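Local coordinates for putative hydrogenase (PDB 3LYU), which is probably an iron-sulfur flavoprotein oxidoreductase of the ferredoxin reductase type, of which this chain is one alpha/beta domain, at residues Val13-Phe18 with Ala39-Asn45; Gly25-Ile30 with His51-Met57; Asp46-Val52 with Val68-Glu74. All blocks are in the same frame, centred on the assembly; numbering follows the deposited sequence.

All three contacts belong to one parallel alpha/beta domain. Contacts 2 and 3 share His51 and Val52 of strand 46-54: contact 2 joins that strand to the neighbouring 20-26 and the turn after it, contact 3 to strand 70-76 at the edge of the sheet within this chain. Contact 1 is about 23 Å, centre to centre, from contact 2, at the other end of helix 29-42, where side chains rather than strand pairing bind a loop, and it meets contact 3 through Gln41. Contacts 1 and 2 are buried and also lie near other subunits. Contact 3 is partly buried and adds salt-bridged side chains, Arg70 and Glu74, and no other chain of the assembly touches it.

Contact 1. Residues Val13-Phe18 with Ala39-Asn45; sequences VPMEKF and AWQEIGN
Trp40 and Asn45 supply the hydrogen bonds of this contact to the 13-18 loop. Trp40 NE1 donates to Pro14 O at 3.0 Å, almost straight (173°) and in the indole plane. Both ends of the Asn45 amide are used: ND2 gives to Glu16 O at 2.7 Å, lying in the amide plane, while OD1 takes Phe18 N at 2.6 Å in its carbonyl plane, through a bent bond (139°), and also receives Gly19 N. ND2 further reaches Trp40 O at 2.9 Å, on the same face of that carbonyl as Asn45 N, which fixes the rotation of the amide. Gly44, with positive phi and two bonds back into the last turn, forms the Schellman motif that terminates helix 29-42, so the amide ties this helix end to the loop entering strand 20-26. Phe18 turns its edge to the Trp40 face in an offset edge-to-face pair (planes 68° apart), and Met15 SE lies obliquely 4.4 Å from the centroid of the five-membered ring, a Met-aromatic contact. The bend at chi2 of the selenomethionine also brings SE to 3.9 Å from Ala39 CB. Apolar packing continues across the assembly, with Met15 against Met15 and Ala39 against Ala39 of a second subunit.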
loop_
_atom_site.group_PDB
_atom_site.type_symbol
_atom_site.label_atom_id
_atom_site.label_comp_id
_atom_site.label_asym_id
_atom_site.label_seq_id
_atom_site.Cartn_x
_atom_site.Cartn_y
_atom_site.Cartn_z
ATOM N N VAL B 13 7.347 3.363 10.215
ATOM C CA VAL B 13 6.965 2.515 11.333
ATOM C C VAL B 13 6.088 3.294 12.303
ATOM O O VAL B 13 6.186 4.522 12.377
ATOM C CB VAL B 13 8.254 1.991 12.036
ATOM C CG1 VAL B 13 8.892 3.097 12.878
ATOM C CG2 VAL B 13 7.950 0.768 12.854
ATOM N N PRO B 14 5.192 2.598 13.025
ATOM C CA PRO B 14 4.296 3.233 13.996
ATOM C C PRO B 14 4.994 3.518 15.329
ATOM O O PRO B 14 5.763 2.696 15.826
ATOM C CB PRO B 14 3.171 2.213 14.132
ATOM C CG PRO B 14 3.882 0.928 13.961
ATOM C CD PRO B 14 4.778 1.207 12.781
HETATM N N MSE B 15 4.713 4.681 15.906
HETATM C CA MSE B 15 5.322 5.073 17.170
HETATM C C MSE B 15 4.437 4.815 18.382
HETATM O O MSE B 15 3.793 5.731 18.883
HETATM C CB MSE B 15 5.695 6.550 17.108
HETATM C CG MSE B 15 6.948 6.831 16.283
HETATM SE SE MSE B 15 8.484 5.850 16.982
HETATM C CE MSE B 15 9.059 4.910 15.434
ATOM N N GLU B 16 4.416 3.573 18.862
ATOM C CA GLU B 16 3.587 3.209 20.011
ATOM C C GLU B 16 4.372 2.454 21.056
ATOM O O GLU B 16 5.526 2.088 20.839
ATOM C CB GLU B 16 2.424 2.320 19.577
ATOM C CG GLU B 16 1.603 2.875 18.438
ATOM C CD GLU B 16 0.392 2.032 18.135
ATOM O OE1 GLU B 16 0.530 0.785 18.052
ATOM O OE2 GLU B 16 -0.694 2.623 17.975
ATOM N N LYS B 17 3.739 2.221 22.197
ATOM C CA LYS B 17 4.377 1.465 23.255
ATOM C C LYS B 17 3.929 0.031 23.072
ATOM O O LYS B 17 2.789 -0.314 23.395
ATOM C CB LYS B 17 3.943 1.960 24.636
ATOM C CG LYS B 17 4.503 3.312 25.030
ATOM C CD LYS B 17 4.315 3.543 26.520
ATOM C CE LYS B 17 4.792 4.926 26.932
ATOM N NZ LYS B 17 4.682 5.147 28.410
ATOM N N PHE B 18 4.808 -0.798 22.523
ATOM C CA PHE B 18 4.490 -2.205 22.323
ATOM C C PHE B 18 5.001 -2.967 23.539
ATOM O O PHE B 18 4.582 -4.096 23.808
ATOM C CB PHE B 18 5.153 -2.742 21.047
ATOM C CG PHE B 18 4.743 -2.014 19.790
ATOM C CD1 PHE B 18 5.347 -0.808 19.440
ATOM C CD2 PHE B 18 3.759 -2.539 18.951
ATOM C CE1 PHE B 18 4.982 -0.130 18.271
ATOM C CE2 PHE B 18 3.384 -1.870 17.781
ATOM C CZ PHE B 18 3.999 -0.659 17.439
ATOM N N ALA B 39 14.124 5.895 18.684
ATOM C CA ALA B 39 12.830 6.541 18.884
ATOM C C ALA B 39 11.838 5.677 19.670
ATOM O O ALA B 39 10.996 6.199 20.399
ATOM C CB ALA B 39 12.242 6.909 17.553
ATOM N N TRP B 40 11.920 4.358 19.518
ATOM C CA TRP B 40 11.018 3.484 20.257
ATOM C C TRP B 40 11.358 3.477 21.740
ATOM O O TRP B 40 10.472 3.395 22.579
ATOM C CB TRP B 40 11.071 2.056 19.723
ATOM C CG TRP B 40 10.142 1.811 18.578
ATOM C CD1 TRP B 40 8.985 2.490 18.293
ATOM C CD2 TRP B 40 10.225 0.749 17.616
ATOM N NE1 TRP B 40 8.342 1.915 17.218
ATOM C CE2 TRP B 40 9.078 0.845 16.785
ATOM C CE3 TRP B 40 11.154 -0.280 17.381
ATOM C CZ2 TRP B 40 8.832 -0.051 15.737
ATOM C CZ3 TRP B 40 10.909 -1.174 16.337
ATOM C CH2 TRP B 40 9.751 -1.051 15.526
ATOM N N GLN B 41 12.643 3.561 22.059
ATOM C CA GLN B 41 13.088 3.568 23.442
ATOM C C GLN B 41 12.569 4.831 24.113
ATOM O O GLN B 41 11.987 4.773 25.189
ATOM C CB GLN B 41 14.622 3.526 23.501
ATOM C CG GLN B 41 15.221 3.338 24.896
ATOM C CD GLN B 41 15.102 1.910 25.443
ATOM O OE1 GLN B 41 15.457 1.649 26.595
ATOM N NE2 GLN B 41 14.613 0.986 24.619
ATOM N N GLU B 42 12.768 5.973 23.462
ATOM C CA GLU B 42 12.324 7.272 23.988
ATOM C C GLU B 42 10.805 7.331 24.204
ATOM O O GLU B 42 10.324 8.031 25.097
ATOM C CB GLU B 42 12.742 8.391 23.021
ATOM C CG GLU B 42 12.722 9.794 23.596
ATOM C CD GLU B 42 13.750 9.962 24.694
ATOM O OE1 GLU B 42 14.881 9.439 24.526
ATOM O OE2 GLU B 42 13.434 10.620 25.719
ATOM N N ILE B 43 10.064 6.599 23.371
ATOM C CA ILE B 43 8.601 6.547 23.433
ATOM C C ILE B 43 8.089 5.654 24.566
ATOM O O ILE B 43 6.895 5.616 24.852
ATOM C CB ILE B 43 8.008 6.095 22.049
ATOM C CG1 ILE B 43 7.287 7.274 21.403
ATOM C CG2 ILE B 43 7.052 4.921 22.201
ATOM C CD1 ILE B 43 8.174 8.502 21.179
ATOM N N GLY B 44 8.995 4.935 25.210
ATOM C CA GLY B 44 8.590 4.095 26.317
ATOM C C GLY B 44 8.669 2.600 26.088
ATOM O O GLY B 44 8.054 1.824 26.830
ATOM N N ASN B 45 9.425 2.200 25.067
ATOM C CA ASN B 45 9.601 0.793 24.731
ATOM C C ASN B 45 10.942 0.263 25.234
ATOM O O ASN B 45 11.948 0.961 25.194
ATOM C CB ASN B 45 9.528 0.600 23.213
ATOM C CG ASN B 45 8.164 0.900 22.656
ATOM O OD1 ASN B 45 7.191 0.231 22.978
ATOM N ND2 ASN B 45 8.082 1.914 21.818
#

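Contact 2. Residues Gly25-Ile30 with His51-Met57; sequences GAYTGI and HVTFEPM
His51 is held between two methyl groups: Ile30 CG2 lies over one face, 3.5 Å from the ring centroid in a CH-pi contact, and Thr53 CG2 lies above the opposite face, offset to its rim. With CG anti to the backbone N (chi1 -175°), the imidazole reaches across to 25-30, where NE2 donates to Tyr27 O at 2.6 Å, somewhat tilted from the ring plane. Gly25 O meets the ring edge at CD2, 3.0 Å away. Tyr27, at positive phi in the type II' turn from Ala26 to Gly29, has CG anti to the carbonyl carbon (chi1 -58°), which puts its ring alongside Phe54 in an offset edge-to-face pair, Tyr27 CE2 3.7 Å from Phe54 CE2 and planes at 60°. Met57 bends at chi3 and lays CE 4.0 Å from Thr28 CG2. Parallel backbone bonds, Tyr27 N to Val52 O at 2.9 Å and Val52 N to Gly25 O at 3.3 Å, align the strands of the beta-alpha-beta unit. The turn probably corresponds to the glycine-containing nucleotide-binding loop of ferredoxin reductase relatives. With NE2 as donor to Tyr27 O and methyls on both faces, the His51 ring has little room to turn, which is consistent with its tying the turn to strand 46-54.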
loop_
_atom_site.group_PDB
_atom_site.type_symbol
_atom_site.label_atom_id
_atom_site.label_comp_id
_atom_site.label_asym_id
_atom_site.label_seq_id
_atom_site.Cartn_x
_atom_site.Cartn_y
_atom_site.Cartn_z
ATOM N N GLY B 25 19.031 -6.027 13.142
ATOM C CA GLY B 25 19.610 -5.424 11.960
ATOM C C GLY B 25 20.703 -6.327 11.451
ATOM O O GLY B 25 21.691 -6.548 12.138
ATOM N N ALA B 26 20.521 -6.875 10.256
ATOM C CA ALA B 26 21.525 -7.753 9.673
ATOM C C ALA B 26 22.433 -6.957 8.740
ATOM O O ALA B 26 21.970 -6.132 7.956
ATOM C CB ALA B 26 20.853 -8.878 8.919
ATOM N N TYR B 27 23.731 -7.206 8.830
ATOM C CA TYR B 27 24.697 -6.513 7.989
ATOM C C TYR B 27 24.521 -5.000 8.146
ATOM O O TYR B 27 24.439 -4.511 9.266
ATOM C CB TYR B 27 24.536 -6.941 6.511
ATOM C CG TYR B 27 24.692 -8.439 6.244
ATOM C CD1 TYR B 27 23.578 -9.259 6.056
ATOM C CD2 TYR B 27 25.958 -9.036 6.206
ATOM C CE1 TYR B 27 23.718 -10.632 5.841
ATOM C CE2 TYR B 27 26.108 -10.411 5.992
ATOM C CZ TYR B 27 24.987 -11.204 5.812
ATOM O OH TYR B 27 25.132 -12.566 5.607
ATOM N N THR B 28 24.450 -4.264 7.039
ATOM C CA THR B 28 24.300 -2.810 7.109
ATOM C C THR B 28 22.873 -2.414 7.462
ATOM O O THR B 28 22.561 -1.227 7.614
ATOM C CB THR B 28 24.694 -2.115 5.771
ATOM O OG1 THR B 28 23.708 -2.396 4.770
ATOM C CG2 THR B 28 26.043 -2.615 5.288
ATOM N N GLY B 29 22.010 -3.414 7.597
ATOM C CA GLY B 29 20.629 -3.142 7.934
ATOM C C GLY B 29 20.529 -2.424 9.265
ATOM O O GLY B 29 19.523 -1.769 9.531
ATOM N N ILE B 30 21.573 -2.526 10.093
ATOM C CA ILE B 30 21.581 -1.887 11.416
ATOM C C ILE B 30 21.573 -0.354 11.346
ATOM O O ILE B 30 21.098 0.320 12.257
ATOM C CB ILE B 30 22.801 -2.355 12.267
ATOM C CG1 ILE B 30 22.562 -2.075 13.756
ATOM C CG2 ILE B 30 24.062 -1.642 11.814
ATOM C CD1 ILE B 30 21.429 -2.865 14.344
ATOM N N HIS B 51 22.630 -6.907 16.337
ATOM C CA HIS B 51 23.293 -6.677 15.066
ATOM C C HIS B 51 24.106 -7.909 14.717
ATOM O O HIS B 51 25.087 -8.221 15.406
ATOM C CB HIS B 51 24.236 -5.465 15.129
ATOM C CG HIS B 51 24.845 -5.108 13.803
ATOM N ND1 HIS B 51 25.991 -4.351 13.689
ATOM C CD2 HIS B 51 24.458 -5.394 12.537
ATOM C CE1 HIS B 51 26.285 -4.187 12.410
ATOM N NE2 HIS B 51 25.370 -4.811 11.691
ATOM N N VAL B 52 23.702 -8.612 13.660
ATOM C CA VAL B 52 24.437 -9.798 13.228
ATOM C C VAL B 52 25.109 -9.451 11.906
ATOM O O VAL B 52 24.447 -9.123 10.919
ATOM C CB VAL B 52 23.507 -11.027 13.054
ATOM C CG1 VAL B 52 24.343 -12.267 12.764
ATOM C CG2 VAL B 52 22.666 -11.232 14.312
ATOM N N THR B 53 26.436 -9.498 11.904
ATOM C CA THR B 53 27.205 -9.172 10.705
ATOM C C THR B 53 28.597 -9.785 10.832
ATOM O O THR B 53 28.852 -10.517 11.784
ATOM C CB THR B 53 27.308 -7.638 10.526
ATOM O OG1 THR B 53 27.805 -7.341 9.218
ATOM C CG2 THR B 53 28.234 -7.026 11.575
ATOM N N PHE B 54 29.488 -9.503 9.880
ATOM C CA PHE B 54 30.853 -10.036 9.924
ATOM C C PHE B 54 31.739 -9.174 10.812
ATOM O O PHE B 54 31.507 -7.978 10.946
ATOM C CB PHE B 54 31.434 -10.124 8.513
ATOM C CG PHE B 54 30.773 -11.164 7.657
ATOM C CD1 PHE B 54 30.761 -12.500 8.052
ATOM C CD2 PHE B 54 30.163 -10.814 6.458
ATOM C CE1 PHE B 54 30.154 -13.476 7.269
ATOM C CE2 PHE B 54 29.551 -11.783 5.664
ATOM C CZ PHE B 54 29.547 -13.121 6.072
ATOM N N GLU B 55 32.743 -9.788 11.427
ATOM C CA GLU B 55 33.634 -9.068 12.326
ATOM C C GLU B 55 34.069 -7.677 11.851
ATOM O O GLU B 55 34.037 -6.708 12.622
ATOM C CB GLU B 55 34.874 -9.911 12.623
ATOM C CG GLU B 55 34.589 -11.149 13.443
ATOM C CD GLU B 55 35.846 -11.942 13.775
ATOM O OE1 GLU B 55 35.722 -13.008 14.426
ATOM O OE2 GLU B 55 36.953 -11.501 13.387
ATOM N N PRO B 56 34.492 -7.560 10.580
ATOM C CA PRO B 56 34.932 -6.270 10.034
ATOM C C PRO B 56 33.808 -5.328 9.583
ATOM O O PRO B 56 34.060 -4.408 8.800
ATOM C CB PRO B 56 35.808 -6.688 8.861
ATOM C CG PRO B 56 35.069 -7.894 8.339
ATOM C CD PRO B 56 34.756 -8.651 9.620
HETATM N N MSE B 57 32.588 -5.538 10.080
HETATM C CA MSE B 57 31.458 -4.713 9.663
HETATM C C MSE B 57 30.541 -4.161 10.734
HETATM O O MSE B 57 29.497 -3.586 10.417
HETATM C CB MSE B 57 30.604 -5.484 8.673
HETATM C CG MSE B 57 31.294 -5.797 7.373
HETATM SE SE MSE B 57 30.096 -6.773 6.266
HETATM C CE MSE B 57 28.586 -5.524 6.272
#

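Contact 3. Residues Asp46-Val52 with Val68-Glu74; sequences DVTTLHV and VTRHIVE
His71 presents the edge of its ring to strand 46-52: Thr49 OG1 and His51 CB both lie near the ring plane, OG1 2.5 Å from His71 ND1 in a hydrogen bond and CB 3.8 Å from His71 CE1. The Arg70 guanidinium meets Thr48 CG2 obliquely, and its NH1 is salt-bridged to Glu106. Thr49 can make its bond because OG1 stands between its backbone N and carbonyl carbon (chi1 59°). In place of His71, an alanine would remove the imidazole, and Thr49 OG1 would probably lose its side-chain partner while a gap opened beside His51 CB. The backbones form a parallel ladder, strand axes 4.5 Å apart at 13°: Ile72 N to Thr49 O at 2.6 Å is nearly straight (176°), followed by His51 N to Ile72 O at 2.7 Å and Glu74 N to His51 O at 3.0 Å. Strand 46-54, helix 61-65 and strand 70-76 make a beta-alpha-beta unit, Thr49 and His71 both touching Leu64 of that helix. On the other sheet face, Leu50 CD1 packs 3.8 Å from Ile72 CG2, against helix 84-104, whose Arg94 and Lys98 salt-bridge the Glu74 carboxylate. Before strand 70-76, Val68 CG1 lies 3.6 Å from Val47 CG1.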
loop_
_atom_site.group_PDB
_atom_site.type_symbol
_atom_site.label_atom_id
_atom_site.label_comp_id
_atom_site.label_asym_id
_atom_site.label_seq_id
_atom_site.Cartn_x
_atom_site.Cartn_y
_atom_site.Cartn_z
ATOM N N ASP B 46 10.950 -0.973 25.713
ATOM C CA ASP B 46 12.175 -1.605 26.186
ATOM C C ASP B 46 12.767 -2.319 24.979
ATOM O O ASP B 46 12.599 -3.527 24.821
ATOM C CB ASP B 46 11.857 -2.625 27.282
ATOM C CG ASP B 46 13.075 -3.420 27.714
ATOM O OD1 ASP B 46 13.994 -2.830 28.317
ATOM O OD2 ASP B 46 13.120 -4.638 27.449
ATOM N N VAL B 47 13.450 -1.575 24.119
ATOM C CA VAL B 47 14.015 -2.190 22.933
ATOM C C VAL B 47 15.461 -2.639 23.137
ATOM O O VAL B 47 16.276 -1.932 23.725
ATOM C CB VAL B 47 13.908 -1.229 21.706
ATOM C CG1 VAL B 47 14.611 0.073 22.002
ATOM C CG2 VAL B 47 14.498 -1.886 20.463
ATOM N N THR B 48 15.753 -3.852 22.680
ATOM C CA THR B 48 17.095 -4.409 22.766
ATOM C C THR B 48 17.412 -4.729 21.308
ATOM O O THR B 48 16.663 -5.463 20.645
ATOM C CB THR B 48 17.132 -5.707 23.585
ATOM O OG1 THR B 48 16.668 -6.787 22.775
ATOM C CG2 THR B 48 16.240 -5.595 24.818
ATOM N N THR B 49 18.500 -4.160 20.799
ATOM C CA THR B 49 18.861 -4.376 19.408
ATOM C C THR B 49 19.866 -5.483 19.211
ATOM O O THR B 49 20.715 -5.741 20.063
ATOM C CB THR B 49 19.438 -3.091 18.750
ATOM O OG1 THR B 49 20.596 -2.656 19.471
ATOM C CG2 THR B 49 18.398 -1.980 18.730
ATOM N N LEU B 50 19.771 -6.146 18.073
ATOM C CA LEU B 50 20.698 -7.215 17.768
ATOM C C LEU B 50 21.308 -6.942 16.406
ATOM O O LEU B 50 20.588 -6.740 15.437
ATOM C CB LEU B 50 19.969 -8.565 17.759
ATOM C CG LEU B 50 20.719 -9.736 17.101
ATOM C CD1 LEU B 50 21.955 -10.076 17.905
ATOM C CD2 LEU B 50 19.806 -10.942 16.982
ATOM N N HIS B 51 22.630 -6.907 16.337
ATOM C CA HIS B 51 23.293 -6.677 15.066
ATOM C C HIS B 51 24.106 -7.909 14.717
ATOM O O HIS B 51 25.087 -8.221 15.406
ATOM C CB HIS B 51 24.236 -5.465 15.129
ATOM C CG HIS B 51 24.845 -5.108 13.803
ATOM N ND1 HIS B 51 25.991 -4.351 13.689
ATOM C CD2 HIS B 51 24.458 -5.394 12.537
ATOM C CE1 HIS B 51 26.285 -4.187 12.410
ATOM N NE2 HIS B 51 25.370 -4.811 11.691
ATOM N N VAL B 52 23.702 -8.612 13.660
ATOM C CA VAL B 52 24.437 -9.798 13.228
ATOM C C VAL B 52 25.109 -9.451 11.906
ATOM O O VAL B 52 24.447 -9.123 10.919
ATOM C CB VAL B 52 23.507 -11.027 13.054
ATOM C CG1 VAL B 52 24.343 -12.267 12.764
ATOM C CG2 VAL B 52 22.666 -11.232 14.312
ATOM N N VAL B 68 19.340 2.236 23.456
ATOM C CA VAL B 68 18.409 1.170 23.815
ATOM C C VAL B 68 18.777 0.590 25.173
ATOM O O VAL B 68 19.856 0.848 25.694
ATOM C CB VAL B 68 18.424 0.031 22.773
ATOM C CG1 VAL B 68 18.121 0.583 21.391
ATOM C CG2 VAL B 68 19.776 -0.676 22.784
ATOM N N THR B 69 17.882 -0.196 25.759
ATOM C CA THR B 69 18.169 -0.786 27.061
ATOM C C THR B 69 19.371 -1.703 26.903
ATOM O O THR B 69 20.286 -1.667 27.715
ATOM C CB THR B 69 16.975 -1.600 27.608
ATOM O OG1 THR B 69 16.912 -2.878 26.964
ATOM C CG2 THR B 69 15.687 -0.865 27.348
ATOM N N ARG B 70 19.373 -2.503 25.836
ATOM C CA ARG B 70 20.464 -3.437 25.564
ATOM C C ARG B 70 20.770 -3.648 24.077
ATOM O O ARG B 70 19.872 -3.910 23.274
ATOM C CB ARG B 70 20.148 -4.790 26.188
ATOM C CG ARG B 70 21.264 -5.784 26.062
ATOM C CD ARG B 70 20.706 -7.143 25.743
ATOM N NE ARG B 70 19.751 -7.617 26.672
ATOM C CZ ARG B 70 18.506 -8.075 26.596
ATOM N NH1 ARG B 70 18.039 -8.415 27.776
ATOM N NH2 ARG B 70 17.734 -8.201 25.522
ATOM N N HIS B 71 22.042 -3.545 23.719
ATOM C CA HIS B 71 22.452 -3.757 22.342
ATOM C C HIS B 71 23.362 -4.972 22.220
ATOM O O HIS B 71 24.402 -5.035 22.864
ATOM C CB HIS B 71 23.185 -2.532 21.796
ATOM C CG HIS B 71 23.794 -2.762 20.446
ATOM N ND1 HIS B 71 23.056 -3.179 19.358
ATOM C CD2 HIS B 71 25.078 -2.687 20.023
ATOM C CE1 HIS B 71 23.859 -3.352 18.323
ATOM N NE2 HIS B 71 25.092 -3.061 18.700
ATOM N N ILE B 72 22.978 -5.927 21.379
ATOM C CA ILE B 72 23.767 -7.145 21.179
ATOM C C ILE B 72 24.455 -7.188 19.819
ATOM O O ILE B 72 23.838 -6.888 18.795
ATOM C CB ILE B 72 22.885 -8.423 21.291
ATOM C CG1 ILE B 72 22.089 -8.410 22.602
ATOM C CG2 ILE B 72 23.761 -9.670 21.179
ATOM C CD1 ILE B 72 22.936 -8.175 23.846
ATOM N N VAL B 73 25.729 -7.569 19.809
ATOM C CA VAL B 73 26.469 -7.666 18.557
ATOM C C VAL B 73 27.031 -9.078 18.442
ATOM O O VAL B 73 27.677 -9.573 19.362
ATOM C CB VAL B 73 27.652 -6.633 18.484
ATOM C CG1 VAL B 73 28.296 -6.667 17.094
ATOM C CG2 VAL B 73 27.158 -5.228 18.782
ATOM N N GLU B 74 26.764 -9.728 17.314
ATOM C CA GLU B 74 27.252 -11.078 17.057
ATOM C C GLU B 74 28.135 -11.043 15.812
ATOM O O GLU B 74 27.641 -11.226 14.698
ATOM C CB GLU B 74 26.079 -12.031 16.824
ATOM C CG GLU B 74 25.295 -12.352 18.063
ATOM C CD GLU B 74 26.150 -13.019 19.128
ATOM O OE1 GLU B 74 26.894 -13.968 18.786
ATOM O OE2 GLU B 74 26.072 -12.607 20.306
#